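Side-chain contacts in microcin B17-processing protein McbD (Escherichia coli str. K-12 substr. MG1655, PDB 6GRH), which is needed to convert the inactive microcin B17 precursor into the active peptide and belongs to the YcaO cyclodehydratase family: residues 56-59 with 60-64; 78-81 with 82-86; 293-296 with 297-300. The protein carries 1 engineered substitution. All coordinates share one frame; numbering follows the deposited sequence.

Contact 1: residues 56-59 with 60-64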
ATOM      1  N   GLY E  56       7.142  32.024  -1.574  1.00 25.23           N
ATOM      2  CA  GLY E  56       7.603  33.384  -1.282  1.00 26.73           C
ATOM      3  C   GLY E  56       7.048  34.449  -2.198  1.00 27.23           C
ATOM      4  O   GLY E  56       6.626  35.503  -1.738  1.00 28.02           O
ATOM      5  N   GLU E  57       6.988  34.163  -3.491  1.00 28.18           N
ATOM      6  CA  GLU E  57       6.381  35.059  -4.471  1.00 29.89           C
ATOM      7  C   GLU E  57       4.891  35.285  -4.161  1.00 28.27           C
ATOM      8  O   GLU E  57       4.404  36.421  -4.216  1.00 27.24           O
ATOM      9  CB  GLU E  57       6.559  34.463  -5.877  1.00 33.66           C
ATOM     10  CG  GLU E  57       6.019  35.285  -7.048  1.00 38.55           C
ATOM     11  CD  GLU E  57       6.794  36.565  -7.276  1.00 41.58           C
ATOM     12  OE1 GLU E  57       8.031  36.522  -7.222  1.00 43.59           O
ATOM     13  OE2 GLU E  57       6.142  37.611  -7.483  1.00 47.27           O
ATOM     14  N   TYR E  58       4.195  34.208  -3.808  1.00 26.02           N
ATOM     15  CA  TYR E  58       2.811  34.300  -3.410  1.00 25.76           C
ATOM     16  C   TYR E  58       2.639  35.171  -2.152  1.00 25.06           C
ATOM     17  O   TYR E  58       1.795  36.065  -2.151  1.00 24.94           O
ATOM     18  CB  TYR E  58       2.211  32.898  -3.148  1.00 25.58           C
ATOM     19  CG  TYR E  58       0.831  33.006  -2.589  1.00 25.89           C
ATOM     20  CD1 TYR E  58      -0.213  33.355  -3.407  1.00 26.67           C
ATOM     21  CD2 TYR E  58       0.576  32.797  -1.244  1.00 26.20           C
ATOM     22  CE1 TYR E  58      -1.502  33.485  -2.916  1.00 27.62           C
ATOM     23  CE2 TYR E  58      -0.723  32.936  -0.737  1.00 26.99           C
ATOM     24  CZ  TYR E  58      -1.741  33.288  -1.576  1.00 27.14           C
ATOM     25  OH  TYR E  58      -3.014  33.404  -1.109  1.00 28.58           O
ATOM     26  N   PHE E  59       3.395  34.891  -1.093  1.00 24.51           N
ATOM     27  CA  PHE E  59       3.286  35.679   0.135  1.00 25.47           C
ATOM     28  C   PHE E  59       3.585  37.164  -0.148  1.00 25.75           C
ATOM     29  O   PHE E  59       2.875  38.045   0.348  1.00 24.73           O
ATOM     30  CB  PHE E  59       4.236  35.202   1.221  1.00 26.04           C
ATOM     31  CG  PHE E  59       3.652  34.202   2.174  1.00 27.51           C
ATOM     32  CD1 PHE E  59       3.088  34.628   3.378  1.00 28.61           C
ATOM     33  CD2 PHE E  59       3.745  32.831   1.932  1.00 28.15           C
ATOM     34  CE1 PHE E  59       2.572  33.709   4.296  1.00 29.29           C
ATOM     35  CE2 PHE E  59       3.238  31.895   2.847  1.00 28.85           C
ATOM     36  CZ  PHE E  59       2.665  32.330   4.039  1.00 29.16           C
ATOM     37  N   GLU E  60       4.626  37.413  -0.941  1.00 26.20           N
ATOM     38  CA  GLU E  60       5.025  38.782  -1.288  1.00 28.11           C
ATOM     39  C   GLU E  60       3.903  39.536  -2.011  1.00 28.07           C
ATOM     40  O   GLU E  60       3.496  40.594  -1.585  1.00 27.92           O
ATOM     41  CB  GLU E  60       6.257  38.776  -2.193  1.00 29.43           C
ATOM     42  CG  GLU E  60       6.724  40.166  -2.580  1.00 31.93           C
ATOM     43  CD  GLU E  60       7.575  40.172  -3.840  1.00 34.21           C
ATOM     44  OE1 GLU E  60       8.504  39.350  -3.899  1.00 35.63           O
ATOM     45  OE2 GLU E  60       7.308  41.005  -4.752  1.00 37.27           O
ATOM     46  N   ARG E  61       3.445  38.979  -3.117  1.00 28.95           N
ATOM     47  CA  ARG E  61       2.422  39.610  -3.936  1.00 30.70           C
ATOM     48  C   ARG E  61       1.093  39.747  -3.231  1.00 29.14           C
ATOM     49  O   ARG E  61       0.422  40.783  -3.367  1.00 28.78           O
ATOM     50  CB  ARG E  61       2.274  38.877  -5.271  1.00 33.28           C
ATOM     51  CG  ARG E  61       3.577  38.960  -6.064  1.00 37.31           C
ATOM     52  CD  ARG E  61       3.387  39.359  -7.510  1.00 39.64           C
ATOM     53  NE  ARG E  61       2.727  38.277  -8.198  1.00 42.22           N
ATOM     54  CZ  ARG E  61       3.291  37.441  -9.064  1.00 44.30           C
ATOM     55  NH1 ARG E  61       4.573  37.536  -9.422  1.00 46.02           N
ATOM     56  NH2 ARG E  61       2.533  36.514  -9.612  1.00 45.34           N
ATOM     57  N   ARG E  62       0.718  38.742  -2.451  1.00 27.36           N
ATOM     58  CA  ARG E  62      -0.494  38.852  -1.662  1.00 27.91           C
ATOM     59  C   ARG E  62      -0.409  40.006  -0.662  1.00 27.13           C
ATOM     60  O   ARG E  62      -1.379  40.757  -0.475  1.00 26.91           O
ATOM     61  CB  ARG E  62      -0.829  37.550  -0.940  1.00 28.93           C
ATOM     62  CG  ARG E  62      -2.155  37.636  -0.198  1.00 29.75           C
ATOM     63  CD  ARG E  62      -2.500  36.309   0.466  1.00 30.66           C
ATOM     64  NE  ARG E  62      -1.549  35.917   1.519  1.00 30.93           N
ATOM     65  CZ  ARG E  62      -1.755  34.918   2.383  1.00 31.51           C
ATOM     66  NH1 ARG E  62      -2.864  34.161   2.361  1.00 32.46           N
ATOM     67  NH2 ARG E  62      -0.868  34.683   3.303  1.00 31.94           N
ATOM     68  N   HIS E  63       0.746  40.164  -0.035  1.00 26.43           N
ATOM     69  CA  HIS E  63       0.911  41.239   0.925  1.00 26.68           C
ATOM     70  C   HIS E  63       0.718  42.651   0.302  1.00 27.31           C
ATOM     71  O   HIS E  63      -0.091  43.462   0.780  1.00 27.44           O
ATOM     72  CB  HIS E  63       2.284  41.170   1.578  1.00 26.41           C
ATOM     73  CG  HIS E  63       2.496  42.239   2.598  1.00 26.83           C
ATOM     74  ND1 HIS E  63       1.946  42.179   3.861  1.00 26.67           N
ATOM     75  CD2 HIS E  63       3.205  43.392   2.542  1.00 27.27           C
ATOM     76  CE1 HIS E  63       2.327  43.244   4.546  1.00 27.85           C
ATOM     77  NE2 HIS E  63       3.092  43.996   3.771  1.00 27.55           N
ATOM     78  N   PHE E  64       1.483  42.914  -0.750  1.00 27.29           N
ATOM     79  CA  PHE E  64       1.523  44.240  -1.385  1.00 28.47           C
ATOM     80  C   PHE E  64       0.254  44.543  -2.178  1.00 28.65           C
ATOM     81  O   PHE E  64      -0.220  45.686  -2.150  1.00 29.69           O
ATOM     82  CB  PHE E  64       2.798  44.411  -2.216  1.00 28.52           C
ATOM     83  CG  PHE E  64       4.029  44.497  -1.374  1.00 28.87           C
ATOM     84  CD1 PHE E  64       4.330  45.681  -0.700  1.00 29.47           C
ATOM     85  CD2 PHE E  64       4.886  43.413  -1.220  1.00 28.18           C
ATOM     86  CE1 PHE E  64       5.467  45.774   0.092  1.00 28.92           C
ATOM     87  CE2 PHE E  64       6.016  43.506  -0.423  1.00 27.91           C
ATOM     88  CZ  PHE E  64       6.297  44.684   0.242  1.00 28.27           C
TER
HETATM   89  O   HOH W   1       0.812  37.399   2.281  1.00 27.13           O
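E57 and R61 meet one helical turn apart, each through a folded side chain. In E57, CG stands anti to the backbone N, and a bend at chi2 (68°) turns the carboxylate along the helix toward R61. R61 bends at chi2 and chi3, which brings its guanidinium back over E57: OE2 of E57 makes a short salt bridge to NH1 of R61 at 2.5 Å, while E57 CG lies over one guanidinium face. The carboxylate and guanidinium planes are twisted 53° apart. R61 NH2 turns instead to the carbonyl of T39.

These residues belong to helix 47-66 of the YcaO fold, whose other flank borders the partner protein McbB. There R62 runs out extended from chi1 (-176°) and turns at chi3. Its CB lies over one face of the Y58 ring, and Y58 CE2 in turn sits 3.7 Å above the guanidinium plane, offset toward its rim. Y58 OH, 3.3 Å from R62 CD, is hydrogen-bonded to D34. A water joins F59 O to R62 NE, with 2.9 Å to each atom, lying in the guanidinium plane; NE also pairs with E67. R62 NH2 comes obliquely to F59 CE1 at 3.7 Å. R62 CZ, 5.2 Å from the F59 ring centroid, makes at most a weak cation-pi attraction, and F59 itself stacks on F153.

Contact 2: residues 78-81 with 82-86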
ATOM      1  N   GLU E  78       5.864  65.816   8.928  1.00 49.90           N
ATOM      2  CA  GLU E  78       5.504  65.174  10.217  1.00 50.59           C
ATOM      3  C   GLU E  78       6.020  63.728  10.296  1.00 49.47           C
ATOM      4  O   GLU E  78       6.318  63.209  11.378  1.00 50.03           O
ATOM      5  CB  GLU E  78       3.986  65.182  10.416  1.00 51.41           C
ATOM      6  CG  GLU E  78       3.437  66.564  10.766  1.00 53.69           C
ATOM      7  CD  GLU E  78       2.020  66.796  10.284  1.00 54.44           C
ATOM      8  OE1 GLU E  78       1.287  65.821   9.978  1.00 53.53           O
ATOM      9  OE2 GLU E  78       1.641  67.985  10.198  1.00 56.81           O
ATOM     10  N   MET E  79       6.162  63.120   9.126  1.00 48.18           N
ATOM     11  CA  MET E  79       6.305  61.680   8.945  1.00 46.95           C
ATOM     12  C   MET E  79       7.758  61.199   9.007  1.00 45.89           C
ATOM     13  O   MET E  79       8.007  60.031   9.310  1.00 45.68           O
ATOM     14  CB  MET E  79       5.686  61.374   7.572  1.00 46.48           C
ATOM     15  CG  MET E  79       5.516  59.968   7.128  1.00 46.45           C
ATOM     16  SD  MET E  79       5.168  59.882   5.356  1.00 45.58           S
ATOM     17  CE  MET E  79       3.633  60.788   5.263  1.00 46.37           C
ATOM     18  N   MET E  80       8.697  62.080   8.686  1.00 46.07           N
ATOM     19  CA  MET E  80      10.102  61.729   8.545  1.00 45.73           C
ATOM     20  C   MET E  80      10.967  62.952   8.798  1.00 47.07           C
ATOM     21  O   MET E  80      10.428  64.054   8.925  1.00 48.40           O
ATOM     22  CB  MET E  80      10.358  61.175   7.132  1.00 44.76           C
ATOM     23  CG  MET E  80      10.149  62.158   5.983  1.00 45.14           C
ATOM     24  SD  MET E  80      10.156  61.359   4.354  1.00 43.55           S
ATOM     25  CE  MET E  80       8.500  60.667   4.270  1.00 43.35           C
ATOM     26  N   PRO E  81      12.305  62.775   8.879  1.00 47.54           N
ATOM     27  CA  PRO E  81      13.210  63.932   8.941  1.00 48.95           C
ATOM     28  C   PRO E  81      13.129  64.870   7.728  1.00 49.14           C
ATOM     29  O   PRO E  81      12.720  64.454   6.646  1.00 47.31           O
ATOM     30  CB  PRO E  81      14.601  63.284   9.029  1.00 48.72           C
ATOM     31  CG  PRO E  81      14.354  61.990   9.715  1.00 47.91           C
ATOM     32  CD  PRO E  81      13.021  61.522   9.194  1.00 47.17           C
ATOM     33  N   PRO E  82      13.558  66.130   7.898  1.00 50.71           N
ATOM     34  CA  PRO E  82      13.316  67.152   6.878  1.00 51.58           C
ATOM     35  C   PRO E  82      13.963  66.926   5.503  1.00 51.18           C
ATOM     36  O   PRO E  82      13.338  67.255   4.490  1.00 50.98           O
ATOM     37  CB  PRO E  82      13.851  68.443   7.523  1.00 53.27           C
ATOM     38  CG  PRO E  82      14.763  67.986   8.609  1.00 53.38           C
ATOM     39  CD  PRO E  82      14.206  66.688   9.097  1.00 51.89           C
ATOM     40  N   SER E  83      15.187  66.401   5.451  1.00 50.82           N
ATOM     41  CA  SER E  83      15.839  66.191   4.151  1.00 50.99           C
ATOM     42  C   SER E  83      15.251  64.980   3.389  1.00 48.79           C
ATOM     43  O   SER E  83      15.294  64.950   2.169  1.00 49.35           O
ATOM     44  CB  SER E  83      17.369  66.088   4.289  1.00 51.98           C
ATOM     45  OG  SER E  83      17.749  64.843   4.850  1.00 52.10           O
ATOM     46  N   ALA E  84      14.688  64.000   4.091  1.00 47.22           N
ATOM     47  CA  ALA E  84      13.931  62.931   3.424  1.00 45.47           C
ATOM     48  C   ALA E  84      12.605  63.474   2.864  1.00 45.50           C
ATOM     49  O   ALA E  84      12.235  63.194   1.722  1.00 44.14           O
ATOM     50  CB  ALA E  84      13.673  61.799   4.391  1.00 44.24           C
ATOM     51  N   ALA E  85      11.902  64.256   3.681  1.00 45.76           N
ATOM     52  CA  ALA E  85      10.644  64.870   3.263  1.00 46.34           C
ATOM     53  C   ALA E  85      10.837  65.761   2.012  1.00 46.90           C
ATOM     54  O   ALA E  85       9.991  65.763   1.119  1.00 46.87           O
ATOM     55  CB  ALA E  85      10.034  65.662   4.416  1.00 47.12           C
ATOM     56  N   LYS E  86      11.963  66.475   1.940  1.00 47.87           N
ATOM     57  CA  LYS E  86      12.284  67.325   0.780  1.00 48.84           C
ATOM     58  C   LYS E  86      12.493  66.500  -0.505  1.00 47.95           C
ATOM     59  O   LYS E  86      11.992  66.871  -1.574  1.00 48.53           O
ATOM     60  CB  LYS E  86      13.519  68.194   1.070  1.00 49.90           C
ATOM     61  CG  LYS E  86      13.821  69.265   0.027  1.00 51.38           C
TER
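M80 reaches A84 and A85 because its chi1 of 65° sets CG between the backbone N and the carbonyl carbon, pointing the chain at the first turn of the following helix. An extended chi2 then carries SD onward to the alanines, and the bend at chi3 (79°) turns only the terminal CE. SD lies 3.5 Å from A84 CB and comes equally near the backbone, 3.4 Å from A85 N. One bond earlier, M80 CG packs on A85 CB at 3.8 Å. The small methyl groups of the two alanines thus let the thioether lie close against the helix.

M80 leaves helical geometry after helix 76-79, and its extended backbone carries the chain to P81, the N-cap of helix 82-95, giving a short connection between two helices in which P81 and P82 form the corner. P81 brings no polar side chain to the cap; its part is played by its carbonyl. P81 O receives A85 N at 3.1 Å in a nearly straight bond (168°), the first i to i+4 bond of the helix, and accepts a weak second one from A84 N. P82 follows in the first turn, where proline's missing N-H costs no helical bond. The trans link between the prolines is tight, with P81 CB 3.4 Å from P82 CD. Behind the corner, M80 and P81 rest on Q122 of strand 121-125, while A85 packs against L76 and Y77 of the preceding helix.

Contact 3: residues 293-296 with 297-300; sequences CNKY and ESFT
The rings of Y296 and F299 meet obliquely, their planes 43° apart and their centroids separated by 5.8 Å. The nearest carbons are Y296 CE1 and F299 CD2, at 3.7 Å. At the CD2-CE2 side of the tyrosine ring, T300 crosses at about a right angle and brings its CG2 methyl to within 3.4 Å of Y296 CE2, again at a slant to the ring. Both aromatic side chains leave the backbone with CG anti to N, and F299 continues inward to Y241 of strand 241-248.

Upstream, the chain turns from helix 285-292 into helix 296-304 through an inverse gamma turn centred on N294, whose amide is hydrogen-bonded to the backbone of R238, K240 and Y241. S298 ties this turn to the helix. With OG beside its own backbone N (chi1 -67°), it donates to C293 O at 2.7 Å, in the carbonyl plane and on a lone pair; the same oxygen also accepts K295 N. S298 N bonds to K295 O from above the carbonyl plane, at 3.0 Å. On the exposed side, E297 bends at chi2 and crosses the aliphatic part of K295, with OE2 3.6 Å from K295 CD. Their charged ends, K295 NZ and E297 OE2, are 4.3 Å apart, near enough to attract but too far for an ion pair.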
ATOM      1  N   CYS E 293       5.397  43.315 -26.534  1.00 42.12           N
ATOM      2  CA  CYS E 293       6.835  43.352 -26.897  1.00 42.55           C
ATOM      3  C   CYS E 293       7.420  42.022 -27.415  1.00 41.59           C
ATOM      4  O   CYS E 293       8.620  41.957 -27.745  1.00 40.90           O
ATOM      5  CB  CYS E 293       7.664  43.825 -25.691  1.00 42.69           C
ATOM      6  SG  CYS E 293       7.319  45.514 -25.167  1.00 44.44           S
ATOM      7  N   ASN E 294       6.604  40.967 -27.476  1.00 41.05           N
ATOM      8  CA  ASN E 294       7.026  39.650 -27.997  1.00 40.86           C
ATOM      9  C   ASN E 294       7.173  39.713 -29.514  1.00 42.53           C
ATOM     10  O   ASN E 294       6.333  39.214 -30.265  1.00 43.11           O
ATOM     11  CB  ASN E 294       6.036  38.528 -27.573  1.00 40.29           C
ATOM     12  CG  ASN E 294       6.413  37.161 -28.128  1.00 39.64           C
ATOM     13  OD1 ASN E 294       7.584  36.867 -28.357  1.00 39.53           O
ATOM     14  ND2 ASN E 294       5.420  36.328 -28.355  1.00 39.56           N
ATOM     15  N   LYS E 295       8.255  40.346 -29.953  1.00 43.42           N
ATOM     16  CA  LYS E 295       8.588  40.452 -31.367  1.00 45.22           C
ATOM     17  C   LYS E 295      10.089  40.677 -31.506  1.00 44.76           C
ATOM     18  O   LYS E 295      10.733  41.236 -30.617  1.00 43.04           O
ATOM     19  CB  LYS E 295       7.790  41.560 -32.059  1.00 47.64           C
ATOM     20  CG  LYS E 295       7.792  42.905 -31.354  1.00 48.66           C
ATOM     21  CD  LYS E 295       6.608  43.766 -31.784  1.00 50.51           C
ATOM     22  CE  LYS E 295       6.366  44.906 -30.805  1.00 51.38           C
ATOM     23  NZ  LYS E 295       7.190  46.115 -31.078  1.00 53.19           N
ATOM     24  N   TYR E 296      10.634  40.214 -32.617  1.00 45.64           N
ATOM     25  CA  TYR E 296      12.066  40.263 -32.849  1.00 46.71           C
ATOM     26  C   TYR E 296      12.642  41.679 -32.716  1.00 47.30           C
ATOM     27  O   TYR E 296      13.769  41.840 -32.246  1.00 46.58           O
ATOM     28  CB  TYR E 296      12.388  39.665 -34.219  1.00 48.21           C
ATOM     29  CG  TYR E 296      13.860  39.447 -34.462  1.00 48.73           C
ATOM     30  CD1 TYR E 296      14.575  38.513 -33.712  1.00 48.22           C
ATOM     31  CD2 TYR E 296      14.536  40.146 -35.472  1.00 50.34           C
ATOM     32  CE1 TYR E 296      15.927  38.309 -33.930  1.00 48.89           C
ATOM     33  CE2 TYR E 296      15.885  39.944 -35.697  1.00 50.94           C
ATOM     34  CZ  TYR E 296      16.569  39.020 -34.922  1.00 50.29           C
ATOM     35  OH  TYR E 296      17.903  38.807 -35.129  1.00 51.87           O
ATOM     36  N   GLU E 297      11.848  42.693 -33.080  1.00 48.33           N
ATOM     37  CA  GLU E 297      12.281  44.098 -33.031  1.00 49.48           C
ATOM     38  C   GLU E 297      12.610  44.585 -31.617  1.00 47.68           C
ATOM     39  O   GLU E 297      13.378  45.541 -31.464  1.00 47.86           O
ATOM     40  CB  GLU E 297      11.256  45.067 -33.655  1.00 52.24           C
ATOM     41  CG  GLU E 297      10.735  44.692 -35.045  1.00 54.70           C
ATOM     42  CD  GLU E 297       9.481  43.815 -34.980  1.00 55.52           C
ATOM     43  OE1 GLU E 297       9.608  42.555 -34.991  1.00 54.09           O
ATOM     44  OE2 GLU E 297       8.365  44.393 -34.892  1.00 57.60           O
ATOM     45  N   SER E 298      12.013  43.974 -30.597  1.00 44.97           N
ATOM     46  CA  SER E 298      12.419  44.257 -29.217  1.00 43.92           C
ATOM     47  C   SER E 298      13.893  43.857 -29.004  1.00 43.61           C
ATOM     48  O   SER E 298      14.672  44.640 -28.444  1.00 43.29           O
ATOM     49  CB  SER E 298      11.494  43.542 -28.221  1.00 42.29           C
ATOM     50  OG  SER E 298      10.181  44.079 -28.283  1.00 42.63           O
ATOM     51  N   PHE E 299      14.266  42.666 -29.499  1.00 43.41           N
ATOM     52  CA  PHE E 299      15.638  42.133 -29.402  1.00 43.59           C
ATOM     53  C   PHE E 299      16.643  43.004 -30.152  1.00 45.20           C
ATOM     54  O   PHE E 299      17.658  43.409 -29.585  1.00 45.33           O
ATOM     55  CB  PHE E 299      15.675  40.686 -29.930  1.00 43.29           C
ATOM     56  CG  PHE E 299      17.025  40.028 -29.859  1.00 42.92           C
ATOM     57  CD1 PHE E 299      17.618  39.748 -28.631  1.00 41.98           C
ATOM     58  CD2 PHE E 299      17.692  39.648 -31.023  1.00 44.24           C
ATOM     59  CE1 PHE E 299      18.856  39.108 -28.558  1.00 41.76           C
ATOM     60  CE2 PHE E 299      18.943  39.023 -30.961  1.00 44.24           C
ATOM     61  CZ  PHE E 299      19.518  38.744 -29.726  1.00 43.10           C
ATOM     62  N   THR E 300      16.358  43.293 -31.417  1.00 47.14           N
ATOM     63  CA  THR E 300      17.259  44.124 -32.231  1.00 49.20           C
ATOM     64  C   THR E 300      17.367  45.550 -31.707  1.00 49.65           C
ATOM     65  O   THR E 300      18.468  46.072 -31.614  1.00 50.69           O
ATOM     66  CB  THR E 300      16.830  44.193 -33.702  1.00 50.66           C
ATOM     67  OG1 THR E 300      15.459  44.582 -33.772  1.00 50.57           O
ATOM     68  CG2 THR E 300      17.014  42.843 -34.377  1.00 51.01           C
TER

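In the fold
All three contacts are local and partly buried. Contact 1 lies wholly within helix 47-66, nearest the chain's centre and against McbB; four of its touching residues are buried and none exposed, and its chemistry is ionic and aromatic, with charged ends also engaged by residues beyond the segments. Contacts 2 and 3 each join a turn to the helix that follows, farther out, mixing buried with exposed residues and touching no other protein chain. At 78-86 a proline carbonyl opens the helix's own backbone bonding, whereas at 293-300 a serine hydroxyl reaches back from the helix to a loop carbonyl. Contact 3 lies across the chain's centre from both others, its nearest atoms about 32 Å from those of contact 2.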